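Local atomic coordinates of Adhesin/invasin TibA autotransporter (Escherichia coli, PDB entry 4Q1Q), a protein that mediates adhesion to and invasion of human intestinal epithelial cells, and bacterial aggregation through intercellular self-association, as a heptosylated autotransporter. Residues Thr170-Gly184 with Thr189-Ser203. Sequence-based numbering, arbitrary orientation.
With 289 (D-glycero-alpha-D-manno-heptopyranose), chain Z; 289 (D-glycero-alpha-D-manno-heptopyranose), chain P; 289 (D-glycero-alpha-D-manno-heptopyranose), chain Q; 289 (D-glycero-alpha-D-manno-heptopyranose), chain S.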
loop_
_atom_site.group_PDB
_atom_site.type_symbol
_atom_site.label_atom_id
_atom_site.label_comp_id
_atom_site.label_asym_id
_atom_site.label_seq_id
_atom_site.Cartn_x
_atom_site.Cartn_y
_atom_site.Cartn_z
ATOM N N THR A 170 5.690 -6.123 -1.508
ATOM C CA THR A 170 5.684 -5.214 -0.377
ATOM C C THR A 170 6.928 -5.490 0.468
ATOM O O THR A 170 7.333 -6.648 0.645
ATOM C CB THR A 170 4.387 -5.426 0.442
ATOM O OG1 THR A 170 3.235 -5.355 -0.412
ATOM C CG2 THR A 170 4.253 -4.361 1.498
ATOM N N VAL A 171 7.489 -4.419 1.020
ATOM C CA VAL A 171 8.567 -4.493 1.996
ATOM C C VAL A 171 8.106 -3.916 3.326
ATOM O O VAL A 171 7.517 -2.838 3.339
ATOM C CB VAL A 171 9.803 -3.699 1.532
ATOM C CG1 VAL A 171 10.967 -3.957 2.469
ATOM C CG2 VAL A 171 10.217 -4.114 0.127
ATOM N N LEU A 172 8.319 -4.661 4.410
ATOM C CA LEU A 172 7.926 -4.213 5.748
ATOM C C LEU A 172 9.164 -4.013 6.612
ATOM O O LEU A 172 9.902 -4.960 6.876
ATOM C CB LEU A 172 7.022 -5.203 6.485
ATOM C CG LEU A 172 5.834 -5.822 5.758
ATOM C CD1 LEU A 172 5.026 -6.753 6.655
ATOM C CD2 LEU A 172 4.988 -4.691 5.197
ATOM N N ASN A 173 9.378 -2.769 7.019
ATOM C CA ASN A 173 10.495 -2.365 7.868
ATOM C C ASN A 173 9.990 -2.098 9.286
ATOM O O ASN A 173 8.873 -2.503 9.611
ATOM C CB ASN A 173 11.178 -1.138 7.255
ATOM C CG ASN A 173 11.607 -1.370 5.820
ATOM O OD1 ASN A 173 12.316 -2.333 5.532
ATOM N ND2 ASN A 173 11.145 -0.521 4.909
ATOM N N ASN A 174 10.770 -1.388 10.099
ATOM C CA ASN A 174 10.723 -1.480 11.560
ATOM C C ASN A 174 9.459 -0.903 12.196
ATOM O O ASN A 174 9.279 0.308 12.232
ATOM C CB ASN A 174 11.963 -0.812 12.179
ATOM C CG ASN A 174 12.222 -1.245 13.614
ATOM O OD1 ASN A 174 11.552 -2.126 14.155
ATOM N ND2 ASN A 174 13.220 -0.631 14.241
ATOM N N THR A 175 8.620 -1.778 12.744
ATOM C CA THR A 175 7.254 -1.496 13.206
ATOM C C THR A 175 6.264 -1.174 12.076
ATOM O O THR A 175 5.173 -0.647 12.315
ATOM C CB THR A 175 7.211 -0.370 14.261
ATOM O OG1 THR A 175 7.388 0.903 13.631
ATOM C CG2 THR A 175 8.284 -0.586 15.329
ATOM N N GLY A 176 6.670 -1.426 10.837
ATOM C CA GLY A 176 5.786 -1.331 9.670
ATOM C C GLY A 176 4.805 -2.488 9.705
ATOM O O GLY A 176 5.181 -3.574 10.130
ATOM N N ARG A 177 3.557 -2.276 9.295
ATOM C CA ARG A 177 2.566 -3.347 9.407
ATOM C C ARG A 177 1.733 -3.468 8.147
ATOM O O ARG A 177 1.285 -2.469 7.582
ATOM C CB ARG A 177 1.625 -3.127 10.604
ATOM C CG ARG A 177 2.308 -3.322 11.954
ATOM C CD ARG A 177 1.359 -2.950 13.089
ATOM N NE ARG A 177 1.169 -1.505 13.227
ATOM C CZ ARG A 177 0.229 -0.924 13.967
ATOM N NH1 ARG A 177 -0.668 -1.644 14.620
ATOM N NH2 ARG A 177 0.155 0.398 14.046
ATOM N N GLN A 178 1.481 -4.729 7.800
ATOM C CA GLN A 178 0.634 -5.094 6.686
ATOM C C GLN A 178 -0.522 -5.904 7.240
ATOM O O GLN A 178 -0.266 -6.855 7.976
ATOM C CB GLN A 178 1.439 -5.927 5.688
ATOM C CG GLN A 178 0.680 -6.220 4.409
ATOM C CD GLN A 178 1.417 -7.162 3.468
ATOM O OE1 GLN A 178 2.066 -8.114 3.899
ATOM N NE2 GLN A 178 1.358 -6.879 2.177
ATOM N N PHE A 179 -1.750 -5.484 6.941
ATOM C CA PHE A 179 -2.943 -6.230 7.320
ATOM C C PHE A 179 -3.665 -6.797 6.109
ATOM O O PHE A 179 -4.194 -6.072 5.266
ATOM C CB PHE A 179 -3.955 -5.383 8.088
ATOM C CG PHE A 179 -3.362 -4.690 9.272
ATOM C CD1 PHE A 179 -2.934 -5.418 10.358
ATOM C CD2 PHE A 179 -3.226 -3.312 9.287
ATOM C CE1 PHE A 179 -2.398 -4.778 11.454
ATOM C CE2 PHE A 179 -2.707 -2.669 10.390
ATOM C CZ PHE A 179 -2.278 -3.405 11.472
ATOM N N VAL A 180 -3.724 -8.119 6.049
ATOM C CA VAL A 180 -4.368 -8.743 4.910
ATOM C C VAL A 180 -5.631 -9.392 5.456
ATOM O O VAL A 180 -5.574 -10.293 6.295
ATOM C CB VAL A 180 -3.431 -9.743 4.204
ATOM C CG1 VAL A 180 -4.002 -10.161 2.858
ATOM C CG2 VAL A 180 -2.034 -9.154 4.062
ATOM N N SER A 181 -6.766 -8.895 4.975
ATOM C CA SER A 181 -8.079 -9.339 5.400
ATOM C C SER A 181 -8.600 -10.405 4.460
ATOM O O SER A 181 -7.972 -10.695 3.438
ATOM C CB SER A 181 -9.071 -8.180 5.393
ATOM O OG SER A 181 -8.618 -7.138 6.232
ATOM N N SER A 182 -9.780 -10.914 4.807
ATOM C CA SER A 182 -10.457 -11.953 4.034
ATOM C C SER A 182 -10.684 -11.483 2.613
ATOM O O SER A 182 -11.180 -10.390 2.406
ATOM C CB SER A 182 -11.811 -12.336 4.630
ATOM O OG SER A 182 -11.684 -12.633 6.012
ATOM N N GLY A 183 -10.279 -12.305 1.650
ATOM C CA GLY A 183 -10.405 -11.952 0.246
ATOM C C GLY A 183 -9.265 -11.044 -0.178
ATOM O O GLY A 183 -9.165 -10.729 -1.357
ATOM N N GLY A 184 -8.402 -10.652 0.758
ATOM C CA GLY A 184 -7.185 -9.908 0.444
ATOM C C GLY A 184 -6.052 -10.864 0.112
ATOM O O GLY A 184 -6.015 -11.991 0.604
ATOM N N THR A 189 6.067 -10.726 -0.175
ATOM C CA THR A 189 6.224 -9.768 0.897
ATOM C C THR A 189 7.568 -10.102 1.531
ATOM O O THR A 189 7.892 -11.258 1.786
ATOM C CB THR A 189 5.088 -9.844 1.942
ATOM O OG1 THR A 189 3.817 -9.538 1.348
ATOM C CG2 THR A 189 5.327 -8.842 3.050
ATOM N N THR A 190 8.318 -9.051 1.830
ATOM C CA THR A 190 9.580 -9.143 2.536
ATOM C C THR A 190 9.393 -8.522 3.916
ATOM O O THR A 190 8.999 -7.357 4.037
ATOM C CB THR A 190 10.672 -8.421 1.722
ATOM O OG1 THR A 190 11.021 -9.261 0.614
ATOM C CG2 THR A 190 11.894 -8.128 2.583
ATOM N N ILE A 191 9.660 -9.306 4.958
ATOM C CA ILE A 191 9.433 -8.767 6.297
ATOM C C ILE A 191 10.796 -8.548 6.943
ATOM O O ILE A 191 11.443 -9.501 7.357
ATOM C CB ILE A 191 8.577 -9.668 7.212
ATOM C CG1 ILE A 191 7.295 -10.152 6.526
ATOM C CG2 ILE A 191 8.250 -8.903 8.485
ATOM C CD1 ILE A 191 6.484 -11.093 7.403
ATOM N N ASN A 192 11.221 -7.294 7.033
ATOM C CA ASN A 192 12.501 -6.971 7.646
ATOM C C ASN A 192 12.365 -6.999 9.163
ATOM O O ASN A 192 11.337 -7.442 9.690
ATOM C CB ASN A 192 13.041 -5.641 7.094
ATOM C CG ASN A 192 13.635 -5.829 5.712
ATOM O OD1 ASN A 192 14.264 -6.856 5.458
ATOM N ND2 ASN A 192 13.382 -4.894 4.800
ATOM N N SER A 193 13.443 -6.596 9.829
ATOM C CA SER A 193 13.500 -6.587 11.288
ATOM C C SER A 193 12.447 -5.622 11.793
ATOM O O SER A 193 12.326 -4.533 11.262
ATOM C CB SER A 193 14.886 -6.169 11.792
ATOM O OG SER A 193 15.032 -6.363 13.192
ATOM N N GLY A 194 11.649 -6.025 12.776
ATOM C CA GLY A 194 10.581 -5.157 13.256
ATOM C C GLY A 194 9.279 -5.177 12.470
ATOM O O GLY A 194 8.277 -4.680 12.976
ATOM N N GLY A 195 9.265 -5.709 11.247
ATOM C CA GLY A 195 8.042 -5.757 10.445
ATOM C C GLY A 195 6.997 -6.729 10.978
ATOM O O GLY A 195 7.344 -7.772 11.515
ATOM N N GLY A 196 5.717 -6.410 10.810
ATOM C CA GLY A 196 4.612 -7.328 11.099
ATOM C C GLY A 196 3.602 -7.490 9.974
ATOM O O GLY A 196 2.985 -6.531 9.532
HETATM N N MSE A 197 3.421 -8.717 9.499
HETATM C CA MSE A 197 2.381 -9.014 8.527
HETATM C C MSE A 197 1.297 -9.779 9.240
HETATM O O MSE A 197 1.583 -10.801 9.854
HETATM C CB MSE A 197 3.006 -9.858 7.410
HETATM C CG MSE A 197 2.146 -9.995 6.154
HETATM SE SE MSE A 197 2.851 -11.445 5.001
HETATM C CE MSE A 197 1.782 -11.071 3.390
ATOM N N TYR A 198 0.045 -9.355 9.122
ATOM C CA TYR A 198 -1.047 -10.033 9.829
ATOM C C TYR A 198 -2.058 -10.592 8.839
ATOM O O TYR A 198 -2.646 -9.857 8.055
ATOM C CB TYR A 198 -1.790 -9.099 10.797
ATOM C CG TYR A 198 -0.974 -8.528 11.933
ATOM C CD1 TYR A 198 0.017 -7.582 11.693
ATOM C CD2 TYR A 198 -1.202 -8.903 13.256
ATOM C CE1 TYR A 198 0.774 -7.040 12.723
ATOM C CE2 TYR A 198 -0.434 -8.387 14.291
ATOM C CZ TYR A 198 0.550 -7.450 14.018
ATOM O OH TYR A 198 1.353 -6.930 15.003
ATOM N N LEU A 199 -2.297 -11.896 8.889
ATOM C CA LEU A 199 -3.277 -12.494 7.994
ATOM C C LEU A 199 -4.585 -12.645 8.768
ATOM O O LEU A 199 -4.752 -13.596 9.533
ATOM C CB LEU A 199 -2.733 -13.817 7.453
ATOM C CG LEU A 199 -1.357 -13.770 6.783
ATOM C CD1 LEU A 199 -1.049 -15.102 6.105
ATOM C CD2 LEU A 199 -1.244 -12.639 5.771
ATOM N N TYR A 200 -5.474 -11.669 8.613
ATOM C CA TYR A 200 -6.742 -11.643 9.331
ATOM C C TYR A 200 -7.810 -12.234 8.435
ATOM O O TYR A 200 -8.747 -11.561 8.019
ATOM C CB TYR A 200 -7.150 -10.221 9.689
ATOM C CG TYR A 200 -6.347 -9.569 10.781
ATOM C CD1 TYR A 200 -5.924 -10.277 11.892
ATOM C CD2 TYR A 200 -6.076 -8.206 10.723
ATOM C CE1 TYR A 200 -5.217 -9.652 12.902
ATOM C CE2 TYR A 200 -5.388 -7.565 11.735
ATOM C CZ TYR A 200 -4.971 -8.294 12.826
ATOM O OH TYR A 200 -4.268 -7.672 13.828
ATOM N N GLY A 201 -7.592 -13.493 8.090
ATOM C CA GLY A 201 -8.395 -14.125 7.073
ATOM C C GLY A 201 -7.816 -14.073 5.681
ATOM O O GLY A 201 -8.369 -14.730 4.806
ATOM N N GLY A 202 -6.740 -13.324 5.450
ATOM C CA GLY A 202 -6.278 -13.165 4.072
ATOM C C GLY A 202 -5.231 -14.199 3.702
ATOM O O GLY A 202 -4.810 -14.999 4.543
ATOM N N SER A 203 -4.775 -14.133 2.455
ATOM C CA SER A 203 -3.783 -15.049 1.907
ATOM C C SER A 203 -2.443 -14.397 1.582
ATOM O O SER A 203 -2.447 -13.351 0.949
ATOM C CB SER A 203 -4.300 -15.608 0.588
ATOM O OG SER A 203 -3.348 -16.509 0.036
HETATM O O7 289 Z . 16.604 -3.007 11.569
HETATM C C7 289 Z . 15.895 -2.090 12.412
HETATM C C6 289 Z . 16.152 -2.467 13.862
HETATM O O6 289 Z . 15.572 -1.442 14.673
HETATM C C5 289 Z . 15.544 -3.828 14.183
HETATM O O5 289 Z . 16.520 -4.837 13.899
HETATM C C1 289 Z . 15.990 -6.154 14.060
HETATM C C2 289 Z . 15.604 -6.422 15.512
HETATM O O2 289 Z . 16.748 -6.414 16.368
HETATM C C3 289 Z . 14.572 -5.359 15.879
HETATM O O3 289 Z . 14.188 -5.449 17.250
HETATM C C4 289 Z . 15.097 -3.952 15.637
HETATM O O4 289 Z . 14.031 -3.079 16.023
HETATM O O7 289 P . -10.876 -8.934 10.098
HETATM C C7 289 P . -11.927 -7.967 10.135
HETATM C C6 289 P . -11.833 -7.139 8.857
HETATM O O6 289 P . -12.626 -5.954 9.029
HETATM C C5 289 P . -10.386 -6.835 8.451
HETATM O O5 289 P . -10.541 -6.371 7.109
HETATM C C1 289 P . -9.311 -6.054 6.465
HETATM C C2 289 P . -8.769 -4.815 7.165
HETATM O O2 289 P . -9.724 -3.760 7.255
HETATM C C3 289 P . -8.381 -5.257 8.565
HETATM O O3 289 P . -7.873 -4.128 9.274
HETATM C C4 289 P . -9.589 -5.836 9.289
HETATM O O4 289 P . -8.972 -6.433 10.427
HETATM O O7 289 Q . -15.185 -15.920 4.065
HETATM C C7 289 Q . -15.311 -14.738 4.866
HETATM C C6 289 Q . -14.966 -15.072 6.312
HETATM O O6 289 Q . -15.189 -16.466 6.523
HETATM C C5 289 Q . -13.524 -14.689 6.635
HETATM O O5 289 Q . -13.594 -13.264 6.725
HETATM C C1 289 Q . -12.418 -12.543 7.089
HETATM C C2 289 Q . -12.062 -13.000 8.494
HETATM O O2 289 Q . -13.107 -12.597 9.385
HETATM C C3 289 Q . -11.811 -14.511 8.464
HETATM O O3 289 Q . -11.482 -14.988 9.772
HETATM C C4 289 Q . -13.008 -15.297 7.938
HETATM O O4 289 Q . -12.591 -16.665 7.870
HETATM O O7 289 S . -7.729 -17.786 -1.370
HETATM C C7 289 S . -7.574 -18.401 -0.086
HETATM C C6 289 S . -6.367 -19.344 -0.018
HETATM O O6 289 S . -6.689 -20.594 -0.641
HETATM C C5 289 S . -5.083 -18.716 -0.576
HETATM O O5 289 S . -4.401 -18.343 0.624
HETATM C C1 289 S . -3.124 -17.736 0.418
HETATM C C2 289 S . -2.266 -18.907 -0.029
HETATM O O2 289 S . -2.494 -20.081 0.765
HETATM C C3 289 S . -2.723 -19.087 -1.471
HETATM O O3 289 S . -1.806 -19.956 -2.135
HETATM C C4 289 S . -4.165 -19.592 -1.437
HETATM O O4 289 S . -4.588 -19.637 -2.799
HETATM O O HOH W 1 3.393 -8.135 -0.868
#
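S193 carries a heptose on OG, and that sugar reaches across to N174 on the neighbouring coil; its O4 makes two weak hydrogen bonds with the N174 amide, donating to OD1 and accepting from ND2. Three more serines here, S181, S182 and S203, are also heptosylated. The two segments lie on successive coils of the right-handed parallel beta-helix of the passenger region. Strands 177-181 and 196-200 run parallel, their axes 4.7 Å apart at closest approach. Backbone bonds between them run from G196 N to G176 O as far as Y200 N to V180 O.

N173 and N192 are neighbouring steps of an asparagine ladder. N192 ND2 donates to N173 OD1 at 2.9 Å, nearly straight (166°), with the amide planes almost coplanar. N154 extends the ladder on the far side of N173. G194, at positive phi, brings its CA to 3.3 Å from N174 OD1.

L172, M197, V180 and L199 line the interior. L172 CD1 lies 3.8 Å from M197 CB. M197 is a selenomethionine; CG anti to its backbone N (chi1 -167°) and an extended chain lay it alongside Q178. Q178 NE2 is hydrogen-bonded to OE1 of Q159 on the preceding coil.

F179, Y198 and Y200 cluster on the outer face. The Y198 ring lies obliquely to F179, planes at 45°. Y200 is nearly parallel to F179 but slid aside, so overlap is slight. Y200 CE2 meets F179 CD1 at 3.5 Å, and Y200 CD2 lies 3.4 Å from O4 of the heptose on S181.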